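PDB 2BWQ: regulating synaptic membrane exocytosis protein 2 from Rattus norvegicus, which probably helps organise synaptic vesicle exocytosis and neurotransmitter release as a Rab3-interacting scaffold, of which this is the first C2 domain. Local coordinates for residues 45-59 and 70-82. Sequence-based numbering, arbitrary orientation. Where two conformers were deposited one is given.
Sequences IYFLPDRSDKNKRRT and WNQTFIYSPVHRR. With SO4 (sulfate ion), chain B; SO4 (sulfate ion), chain C.
Y76 is packed tightly against F47: CB of F47 stands 3.6 Å from the Y76 ring centroid and 11° off the ring normal, a CH-pi contact, while the two rings, their planes near parallel, are slid apart and barely overlap. The phenol OH donates to N55 O at 2.9 Å, from above the carbonyl plane; that oxygen also accepts from F47 N, so two bonds grip it. F74 takes CB of R57 over one face in a second CH-pi contact, 3.7 Å from the centroid, with CD1 of I45 at its edge. At the far end the T59 side chain lies over the five-membered ring of W70, and T59 OG1 accepts a hydrogen bond from V43 N. I45, F47, F74 and Y76 are buried between the two sheets of a C2 beta-sandwich: strand 56-58, an outermost strand of one sheet, runs antiparallel to strand 70-76 of the other with their axes 8.6 Å apart, too far for backbone pairing. Toward solvent the contact turns polar. R57, bent at chi2 (-65°), turns one face of its guanidinium to CE1 and CD1 of Y76, the planes 47° apart, and NH2 donates to I75 O at 2.9 Å and to a water that also accepts from S77 N. NH1 donates to both K54 O and K56 O, fixing the group's rotation. Beyond it the exposed K54 touches 70-82 only with the end of its chain, NZ donating to S77 O at 2.8 Å from above the carbonyl plane.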
ATOM      1  N   ILE A  45      -5.291   1.892  -1.431  1.00 13.09           N
ATOM      2  CA  ILE A  45      -4.390   3.038  -1.414  1.00 15.40           C
ATOM      3  C   ILE A  45      -5.127   4.281  -1.817  1.00 16.30           C
ATOM      4  O   ILE A  45      -5.836   4.274  -2.849  1.00 17.41           O
ATOM      5  CB  ILE A  45      -3.186   2.838  -2.290  1.00 15.60           C
ATOM      6  CG1 ILE A  45      -2.455   1.556  -1.870  1.00 16.81           C
ATOM      7  CG2 ILE A  45      -2.246   4.061  -2.169  1.00 17.56           C
ATOM      8  CD1 ILE A  45      -0.967   1.238  -2.400  1.00 19.47           C
ATOM      9  N   TYR A  46      -5.006   5.337  -1.039  1.00 14.64           N
ATOM     10  CA  TYR A  46      -5.413   6.695  -1.426  1.00 12.90           C
ATOM     11  C   TYR A  46      -4.184   7.546  -1.537  1.00 13.59           C
ATOM     12  O   TYR A  46      -3.282   7.591  -0.675  1.00 14.61           O
ATOM     13  CB  TYR A  46      -6.333   7.339  -0.410  1.00 14.83           C
ATOM     14  CG  TYR A  46      -7.781   6.990  -0.506  1.00 16.13           C
ATOM     15  CD1 TYR A  46      -8.558   7.539  -1.502  1.00 19.07           C
ATOM     16  CD2 TYR A  46      -8.395   6.120   0.400  1.00 16.32           C
ATOM     17  CE1 TYR A  46      -9.898   7.252  -1.594  1.00 18.47           C
ATOM     18  CE2 TYR A  46      -9.765   5.830   0.297  1.00 16.80           C
ATOM     19  CZ  TYR A  46     -10.471   6.395  -0.700  1.00 18.45           C
ATOM     20  OH  TYR A  46     -11.843   6.107  -0.778  1.00 21.13           O
ATOM     21  N   PHE A  47      -4.095   8.266  -2.655  1.00 14.25           N
ATOM     22  CA  PHE A  47      -3.094   9.300  -2.865  1.00 13.42           C
ATOM     23  C   PHE A  47      -3.757  10.590  -2.468  1.00 13.37           C
ATOM     24  O   PHE A  47      -4.640  11.079  -3.187  1.00 15.12           O
ATOM     25  CB  PHE A  47      -2.703   9.327  -4.365  1.00 13.77           C
ATOM     26  CG  PHE A  47      -1.615  10.236  -4.679  1.00 14.70           C
ATOM     27  CD1 PHE A  47      -0.435  10.231  -3.924  1.00 16.94           C
ATOM     28  CD2 PHE A  47      -1.735  11.087  -5.794  1.00 21.30           C
ATOM     29  CE1 PHE A  47       0.606  11.020  -4.246  1.00 18.69           C
ATOM     30  CE2 PHE A  47      -0.676  11.924  -6.149  1.00 23.02           C
ATOM     31  CZ  PHE A  47       0.506  11.872  -5.355  1.00 18.85           C
ATOM     32  N   LEU A  48      -3.370  11.092  -1.329  1.00 12.86           N
ATOM     33  CA  LEU A  48      -4.068  12.275  -0.714  1.00 13.59           C
ATOM     34  C   LEU A  48      -3.264  13.531  -0.888  1.00 15.45           C
ATOM     35  O   LEU A  48      -2.058  13.490  -1.063  1.00 14.84           O
ATOM     36  CB  LEU A  48      -4.265  12.014   0.763  1.00 13.54           C
ATOM     37  CG  LEU A  48      -5.139  10.799   1.049  1.00 15.71           C
ATOM     38  CD1 LEU A  48      -5.159  10.541   2.527  1.00 19.12           C
ATOM     39  CD2 LEU A  48      -6.576  10.992   0.512  1.00 18.22           C
ATOM     40  N   PRO A  49      -3.877  14.718  -0.872  1.00 17.90           N
ATOM     41  CA  PRO A  49      -5.289  14.936  -0.754  1.00 22.67           C
ATOM     42  C   PRO A  49      -6.118  14.672  -1.968  1.00 24.56           C
ATOM     43  O   PRO A  49      -5.652  14.194  -3.044  1.00 26.99           O
ATOM     44  CB  PRO A  49      -5.391  16.434  -0.404  1.00 21.58           C
ATOM     45  CG  PRO A  49      -4.227  17.027  -0.908  1.00 21.42           C
ATOM     46  CD  PRO A  49      -3.123  15.981  -0.957  1.00 19.34           C
ATOM     47  N   ASP A  50      -7.359  15.114  -1.756  1.00 27.94           N
ATOM     48  CA  ASP A  50      -8.517  14.599  -2.382  1.00 29.43           C
ATOM     49  C   ASP A  50      -8.685  13.110  -2.182  1.00 29.25           C
ATOM     50  O   ASP A  50      -8.110  12.276  -2.901  1.00 27.70           O
ATOM     51  CB  ASP A  50      -8.699  15.141  -3.800  1.00 31.82           C
ATOM     52  CG  ASP A  50      -9.346  16.520  -3.775  1.00 36.05           C
ATOM     53  OD1 ASP A  50      -9.202  17.214  -2.719  1.00 39.91           O
ATOM     54  OD2 ASP A  50     -10.027  16.986  -4.728  1.00 40.90           O
ATOM     55  N   ARG A  51      -9.466  12.782  -1.155  1.00 27.33           N
ATOM     56  CA  ARG A  51      -9.959  11.449  -0.957  1.00 28.79           C
ATOM     57  C   ARG A  51     -11.138  11.281  -1.919  1.00 28.60           C
ATOM     58  O   ARG A  51     -12.308  11.492  -1.529  1.00 30.80           O
ATOM     59  CB  ARG A  51     -10.407  11.270   0.491  1.00 28.18           C
ATOM     60  CG  ARG A  51     -10.901   9.913   0.834  1.00 30.47           C
ATOM     61  CD  ARG A  51     -12.256   9.855   1.581  1.00 30.59           C
ATOM     62  NE  ARG A  51     -12.653   8.467   1.853  1.00 32.08           N
ATOM     63  CZ  ARG A  51     -11.902   7.624   2.565  1.00 32.08           C
ATOM     64  NH1 ARG A  51     -10.762   8.051   3.077  1.00 37.11           N
ATOM     65  NH2 ARG A  51     -12.290   6.366   2.783  1.00 34.16           N
ATOM     66  N   SER A  52     -10.835  10.977  -3.182  1.00 26.68           N
ATOM     67  CA  SER A  52     -11.864  10.668  -4.199  1.00 26.91           C
ATOM     68  C   SER A  52     -11.458   9.453  -5.004  1.00 26.69           C
ATOM     69  O   SER A  52     -10.315   9.021  -4.923  1.00 25.51           O
ATOM     70  CB  SER A  52     -12.116  11.845  -5.150  1.00 27.49           C
ATOM     71  OG  SER A  52     -10.910  12.333  -5.694  1.00 30.80           O
ATOM     72  N   ASP A  53     -12.381   8.921  -5.799  1.00 25.19           N
ATOM     73  CA  ASP A  53     -12.182   7.674  -6.524  1.00 24.52           C
ATOM     74  C   ASP A  53     -10.969   7.779  -7.418  1.00 22.86           C
ATOM     75  O   ASP A  53     -10.247   6.801  -7.600  1.00 22.34           O
ATOM     76  CB  ASP A  53     -13.424   7.328  -7.406  1.00 26.03           C
ATOM     77  CG  ASP A  53     -13.162   6.101  -8.337  1.00 31.14           C
ATOM     78  OD1 ASP A  53     -13.230   4.951  -7.844  1.00 33.20           O
ATOM     79  OD2 ASP A  53     -12.848   6.192  -9.562  1.00 35.91           O
ATOM     80  N   LYS A  54     -10.747   8.963  -7.988  1.00 20.80           N
ATOM     81  CA  LYS A  54      -9.637   9.161  -8.892  1.00 20.03           C
ATOM     82  C   LYS A  54      -8.308   8.787  -8.222  1.00 18.97           C
ATOM     83  O   LYS A  54      -7.356   8.390  -8.870  1.00 19.56           O
ATOM     84  CB  LYS A  54      -9.573  10.601  -9.402  1.00 21.64           C
ATOM     85  CG  LYS A  54      -8.631  10.741 -10.551  1.00 25.75           C
ATOM     86  CD  LYS A  54      -7.357  11.506 -10.314  1.00 33.31           C
ATOM     87  CE  LYS A  54      -6.636  11.714 -11.657  1.00 36.93           C
ATOM     88  NZ  LYS A  54      -5.408  12.521 -11.473  1.00 40.24           N
ATOM     89  N   ASN A  55      -8.249   9.038  -6.917  1.00 16.94           N
ATOM     90  CA  ASN A  55      -7.024   8.865  -6.115  1.00 16.28           C
ATOM     91  C   ASN A  55      -7.037   7.528  -5.362  1.00 15.46           C
ATOM     92  O   ASN A  55      -6.120   7.235  -4.558  1.00 14.86           O
ATOM     93  CB  ASN A  55      -6.876  10.067  -5.192  1.00 16.25           C
ATOM     94  CG  ASN A  55      -6.371  11.294  -5.932  1.00 17.60           C
ATOM     95  OD1 ASN A  55      -5.751  11.146  -6.995  1.00 21.16           O
ATOM     96  ND2 ASN A  55      -6.694  12.521  -5.440  1.00 19.42           N
ATOM     97  N   LYS A  56      -8.006   6.679  -5.627  1.00 14.69           N
ATOM     98  CA  LYS A  56      -8.212   5.427  -4.916  1.00 14.87           C
ATOM     99  C   LYS A  56      -7.795   4.246  -5.793  1.00 14.37           C
ATOM    100  O   LYS A  56      -8.172   4.180  -6.970  1.00 14.02           O
ATOM    101  CB  LYS A  56      -9.681   5.277  -4.465  1.00 15.73           C
ATOM    102  CG  LYS A  56      -9.911   4.010  -3.684  1.00 19.73           C
ATOM    103  CD  LYS A  56     -11.299   3.844  -3.175  1.00 28.15           C
ATOM    104  CE  LYS A  56     -11.501   2.440  -2.684  1.00 32.66           C
ATOM    105  NZ  LYS A  56     -12.388   1.732  -3.651  1.00 39.29           N
ATOM    106  N   ARG A  57      -7.120   3.294  -5.196  1.00 12.20           N
ATOM    107  CA  ARG A  57      -6.804   2.010  -5.860  1.00 12.14           C
ATOM    108  C   ARG A  57      -6.926   0.882  -4.867  1.00 12.52           C
ATOM    109  O   ARG A  57      -6.731   1.100  -3.643  1.00 13.10           O
ATOM    110  CB  ARG A  57      -5.343   2.025  -6.322  1.00 13.16           C
ATOM    111  CG  ARG A  57      -4.998   3.070  -7.381  1.00 14.53           C
ATOM    112  CD  ARG A  57      -5.660   2.922  -8.750  1.00 14.08           C
ATOM    113  NE  ARG A  57      -5.125   3.953  -9.648  1.00 13.77           N
ATOM    114  CZ  ARG A  57      -5.515   5.185  -9.675  1.00 12.78           C
ATOM    115  NH1 ARG A  57      -6.540   5.599  -8.929  1.00 15.91           N
ATOM    116  NH2 ARG A  57      -4.872   6.036 -10.489  1.00 14.95           N
ATOM    117  N   ARG A  58      -7.199  -0.335  -5.362  1.00 11.82           N
ATOM    118  CA  ARG A  58      -7.287  -1.473  -4.467  1.00 12.74           C
ATOM    119  C   ARG A  58      -6.691  -2.680  -5.151  1.00 12.93           C
ATOM    120  O   ARG A  58      -6.908  -2.865  -6.351  1.00 13.84           O
ATOM    121  CB  ARG A  58      -8.788  -1.783  -4.250  1.00 16.58           C
ATOM    122  CG  ARG A  58      -9.413  -1.004  -3.202  1.00 23.44           C
ATOM    123  CD  ARG A  58     -10.875  -1.415  -2.945  1.00 26.16           C
ATOM    124  NE  ARG A  58     -11.052  -2.853  -2.718  1.00 25.73           N
ATOM    125  CZ  ARG A  58     -12.001  -3.371  -1.919  1.00 28.08           C
ATOM    126  NH1 ARG A  58     -12.832  -2.563  -1.237  1.00 24.82           N
ATOM    127  NH2 ARG A  58     -12.107  -4.679  -1.777  1.00 31.77           N
ATOM    128  N   THR A  59      -5.983  -3.512  -4.386  1.00 13.05           N
ATOM    129  CA  THR A  59      -5.629  -4.846  -4.905  1.00 12.19           C
ATOM    130  C   THR A  59      -6.849  -5.754  -4.946  1.00 11.36           C
ATOM    131  O   THR A  59      -7.868  -5.507  -4.298  1.00 13.37           O
ATOM    132  CB  THR A  59      -4.549  -5.533  -4.056  1.00 12.67           C
ATOM    133  OG1 THR A  59      -5.093  -5.858  -2.771  1.00 13.13           O
ATOM    134  CG2 THR A  59      -3.273  -4.677  -3.868  1.00 15.01           C
ATOM    135  N   TRP A  70       0.165 -10.060  -4.226  1.00 12.87           N
ATOM    136  CA  TRP A  70      -0.672  -9.412  -5.221  1.00 12.81           C
ATOM    137  C   TRP A  70       0.075  -9.037  -6.480  1.00 14.14           C
ATOM    138  O   TRP A  70      -0.468  -9.169  -7.569  1.00 13.91           O
ATOM    139  CB  TRP A  70      -1.294  -8.121  -4.634  1.00 13.55           C
ATOM    140  CG  TRP A  70      -2.170  -8.325  -3.411  1.00 12.70           C
ATOM    141  CD1 TRP A  70      -3.505  -8.731  -3.385  1.00 14.02           C
ATOM    142  CD2 TRP A  70      -1.785  -8.106  -2.069  1.00 11.80           C
ATOM    143  NE1 TRP A  70      -3.915  -8.799  -2.066  1.00 13.02           N
ATOM    144  CE2 TRP A  70      -2.900  -8.373  -1.234  1.00 12.91           C
ATOM    145  CE3 TRP A  70      -0.571  -7.704  -1.459  1.00 13.59           C
ATOM    146  CZ2 TRP A  70      -2.828  -8.253   0.156  1.00 14.64           C
ATOM    147  CZ3 TRP A  70      -0.519  -7.543  -0.076  1.00 14.17           C
ATOM    148  CH2 TRP A  70      -1.662  -7.804   0.720  1.00 15.30           C
ATOM    149  N   ASN A  71       1.278  -8.489  -6.318  1.00 13.01           N
ATOM    150  CA  ASN A  71       2.092  -8.056  -7.479  1.00 13.54           C
ATOM    151  C   ASN A  71       1.339  -7.155  -8.445  1.00 14.37           C
ATOM    152  O   ASN A  71       1.345  -7.391  -9.651  1.00 16.27           O
ATOM    153  CB  ASN A  71       2.697  -9.280  -8.201  1.00 14.63           C
ATOM    154  CG  ASN A  71       3.495 -10.124  -7.268  1.00 13.82           C
ATOM    155  OD1 ASN A  71       4.301  -9.579  -6.544  1.00 16.89           O
ATOM    156  ND2 ASN A  71       3.195 -11.429  -7.212  1.00 17.97           N
ATOM    157  N   GLN A  72       0.710  -6.102  -7.914  1.00 13.71           N
ATOM    158  CA  GLN A  72      -0.080  -5.169  -8.714  1.00 14.07           C
ATOM    159  C   GLN A  72       0.596  -3.808  -8.745  1.00 12.36           C
ATOM    160  O   GLN A  72       1.088  -3.336  -7.707  1.00 14.84           O
ATOM    161  CB  GLN A  72      -1.480  -5.068  -8.140  1.00 12.57           C
ATOM    162  CG  GLN A  72      -2.332  -6.323  -8.477  1.00 14.72           C
ATOM    163  CD  GLN A  72      -3.760  -6.202  -7.976  1.00 14.81           C
ATOM    164  OE1 GLN A  72      -4.155  -6.902  -7.041  1.00 13.94           O
ATOM    165  NE2 GLN A  72      -4.544  -5.364  -8.633  1.00 14.84           N
ATOM    166  N   THR A  73       0.586  -3.176  -9.911  1.00 12.51           N
ATOM    167  CA  THR A  73       1.168  -1.851 -10.104  1.00 12.31           C
ATOM    168  C   THR A  73       0.074  -0.864 -10.387  1.00 12.42           C
ATOM    169  O   THR A  73      -0.734  -1.023 -11.313  1.00 12.60           O
ATOM    170  CB  THR A  73       2.125  -1.902 -11.222  1.00 12.88           C
ATOM    171  OG1 THR A  73       3.261  -2.713 -10.848  1.00 15.57           O
ATOM    172  CG2 THR A  73       2.716  -0.493 -11.564  1.00 13.93           C
ATOM    173  N   PHE A  74       0.065   0.147  -9.545  1.00 12.95           N
ATOM    174  CA  PHE A  74      -0.862   1.247  -9.672  1.00 12.82           C
ATOM    175  C   PHE A  74      -0.114   2.464 -10.262  1.00 13.23           C
ATOM    176  O   PHE A  74       1.039   2.675  -9.917  1.00 13.44           O
ATOM    177  CB  PHE A  74      -1.433   1.641  -8.329  1.00 14.40           C
ATOM    178  CG  PHE A  74      -2.065   0.508  -7.511  1.00 14.31           C
ATOM    179  CD1 PHE A  74      -2.648  -0.627  -8.096  1.00 15.44           C
ATOM    180  CD2 PHE A  74      -2.139   0.652  -6.148  1.00 16.78           C
ATOM    181  CE1 PHE A  74      -3.256  -1.609  -7.228  1.00 14.61           C
ATOM    182  CE2 PHE A  74      -2.754  -0.311  -5.316  1.00 15.26           C
ATOM    183  CZ  PHE A  74      -3.299  -1.415  -5.893  1.00 15.50           C
ATOM    184  N   ILE A  75      -0.795   3.275 -11.036  1.00 13.64           N
ATOM    185  CA  ILE A  75      -0.182   4.439 -11.666  1.00 14.20           C
ATOM    186  C   ILE A  75      -1.040   5.644 -11.324  1.00 12.69           C
ATOM    187  O   ILE A  75      -2.251   5.649 -11.631  1.00 14.86           O
ATOM    188  CB  ILE A  75      -0.049   4.317 -13.194  1.00 16.02           C
ATOM    189  CG1 ILE A  75       0.877   3.137 -13.552  1.00 18.78           C
ATOM    190  CG2 ILE A  75       0.502   5.658 -13.732  1.00 17.22           C
ATOM    191  CD1 ILE A  75       1.441   3.201 -14.928  1.00 24.61           C
ATOM    192  N   TYR A  76      -0.427   6.629 -10.687  0.50 12.48           N
ATOM    193  CA  TYR A  76      -1.104   7.869 -10.336  0.50 11.99           C
ATOM    194  C   TYR A  76      -0.645   8.903 -11.363  0.50 12.28           C
ATOM    195  O   TYR A  76       0.548   9.018 -11.637  0.50 11.83           O
ATOM    196  CB  TYR A  76      -0.772   8.243  -8.890  0.50 12.98           C
ATOM    197  CG  TYR A  76      -1.590   7.452  -7.876  0.50 11.70           C
ATOM    198  CD1 TYR A  76      -2.966   7.572  -7.841  0.50 13.45           C
ATOM    199  CD2 TYR A  76      -0.972   6.626  -6.912  0.50 10.95           C
ATOM    200  CE1 TYR A  76      -3.742   6.872  -6.899  0.50 12.39           C
ATOM    201  CE2 TYR A  76      -1.723   5.922  -5.961  0.50 12.44           C
ATOM    202  CZ  TYR A  76      -3.129   6.060  -5.953  0.50 11.61           C
ATOM    203  OH  TYR A  76      -3.890   5.369  -5.016  0.50 11.17           O
ATOM    204  N   SER A  77      -1.561   9.651 -11.964  1.00 12.38           N
ATOM    205  CA  SER A  77      -1.152  10.688 -12.885  1.00 14.24           C
ATOM    206  C   SER A  77      -2.292  11.680 -13.022  1.00 15.18           C
ATOM    207  O   SER A  77      -3.440  11.232 -12.967  1.00 15.79           O
ATOM    208  CB  SER A  77      -0.967  10.069 -14.264  1.00 15.95           C
ATOM    209  OG  SER A  77      -0.680  11.047 -15.284  1.00 20.61           O
ATOM    210  N   PRO A  78      -2.016  12.974 -13.192  1.00 14.94           N
ATOM    211  CA  PRO A  78      -0.690  13.595 -13.251  1.00 13.70           C
ATOM    212  C   PRO A  78      -0.132  13.804 -11.870  1.00 14.64           C
ATOM    213  O   PRO A  78      -0.900  14.044 -10.900  1.00 16.59           O
ATOM    214  CB  PRO A  78      -0.999  14.991 -13.805  1.00 14.80           C
ATOM    215  CG  PRO A  78      -2.417  15.287 -13.343  1.00 19.10           C
ATOM    216  CD  PRO A  78      -3.114  13.954 -13.416  1.00 15.88           C
ATOM    217  N   VAL A  79       1.178  13.669 -11.730  1.00 12.55           N
ATOM    218  CA  VAL A  79       1.891  13.970 -10.471  1.00 12.87           C
ATOM    219  C   VAL A  79       3.106  14.821 -10.751  1.00 12.83           C
ATOM    220  O   VAL A  79       3.842  14.552 -11.717  1.00 13.97           O
ATOM    221  CB  VAL A  79       2.349  12.660  -9.723  1.00 12.56           C
ATOM    222  CG1 VAL A  79       3.070  13.042  -8.408  1.00 15.40           C
ATOM    223  CG2 VAL A  79       1.095  11.860  -9.411  1.00 15.69           C
ATOM    224  N   HIS A  80       3.319  15.824  -9.903  0.50 13.05           N
ATOM    225  CA  HIS A  80       4.335  16.831 -10.093  0.50 13.37           C
ATOM    226  C   HIS A  80       5.276  16.891  -8.882  0.50 14.24           C
ATOM    227  O   HIS A  80       4.755  16.991  -7.764  0.50 13.42           O
ATOM    228  CB  HIS A  80       3.653  18.190 -10.338  0.50 14.05           C
ATOM    229  CG  HIS A  80       2.861  18.228 -11.608  0.50 11.40           C
ATOM    230  ND1 HIS A  80       3.410  18.586 -12.809  0.50 13.06           N
ATOM    231  CD2 HIS A  80       1.571  17.917 -11.862  0.50 10.89           C
ATOM    232  CE1 HIS A  80       2.500  18.484 -13.760  0.50 11.66           C
ATOM    233  NE2 HIS A  80       1.365  18.103 -13.214  0.50 10.89           N
ATOM    234  N   ARG A  81       6.596  16.871  -9.127  1.00 15.48           N
ATOM    235  CA  ARG A  81       7.596  16.928  -8.034  1.00 16.71           C
ATOM    236  C   ARG A  81       7.262  18.086  -7.035  1.00 16.00           C
ATOM    237  O   ARG A  81       7.376  17.955  -5.786  1.00 15.59           O
ATOM    238  CB  ARG A  81       8.985  17.147  -8.653  1.00 18.78           C
ATOM    239  CG  ARG A  81      10.118  17.331  -7.662  1.00 25.38           C
ATOM    240  CD  ARG A  81      10.322  16.119  -6.833  1.00 28.44           C
ATOM    241  NE  ARG A  81      11.235  16.325  -5.699  1.00 32.58           N
ATOM    242  CZ  ARG A  81      10.974  17.076  -4.619  1.00 35.71           C
ATOM    243  NH1 ARG A  81       9.824  17.725  -4.480  1.00 36.81           N
ATOM    244  NH2 ARG A  81      11.890  17.176  -3.658  1.00 40.88           N
ATOM    245  N   ARG A  82       6.831  19.211  -7.585  1.00 14.63           N
ATOM    246  CA  ARG A  82       6.589  20.359  -6.707  1.00 15.34           C
ATOM    247  C   ARG A  82       5.482  20.114  -5.660  1.00 14.49           C
ATOM    248  O   ARG A  82       5.290  20.905  -4.725  1.00 17.30           O
ATOM    249  CB  ARG A  82       6.266  21.602  -7.527  1.00 14.65           C
ATOM    250  CG  ARG A  82       4.937  21.525  -8.189  1.00 13.89           C
ATOM    251  CD  ARG A  82       4.643  22.649  -9.168  1.00 13.74           C
ATOM    252  NE  ARG A  82       5.543  22.570 -10.322  1.00 17.74           N
ATOM    253  CZ  ARG A  82       6.103  23.640 -10.893  1.00 16.78           C
ATOM    254  NH1 ARG A  82       5.991  24.806 -10.328  1.00 14.23           N
ATOM    255  NH2 ARG A  82       6.867  23.504 -11.962  1.00 22.43           N
TER
HETATM  256  S   SO4 B 901       7.248  19.562 -11.608  1.00 36.96           S
HETATM  257  O1  SO4 B 901       7.197  19.962 -10.176  1.00 25.58           O
HETATM  258  O2  SO4 B 901       8.571  19.806 -12.135  1.00 39.32           O
HETATM  259  O3  SO4 B 901       6.934  18.152 -11.805  1.00 28.56           O
HETATM  260  O4  SO4 B 901       6.300  20.379 -12.386  1.00 38.56           O
HETATM  261  S   SO4 C 902       5.112  26.874  -7.549  1.00 20.31           S
HETATM  262  O1  SO4 C 902       5.589  27.030  -6.141  1.00 26.75           O
HETATM  263  O2  SO4 C 902       4.757  25.515  -7.877  1.00 29.09           O
HETATM  264  O3  SO4 C 902       3.741  27.447  -7.552  1.00 29.38           O
HETATM  265  O4  SO4 C 902       6.013  27.554  -8.440  1.00 24.01           O
HETATM  266  O   HOH W   1      -4.334   8.940 -10.972  1.00 20.27           O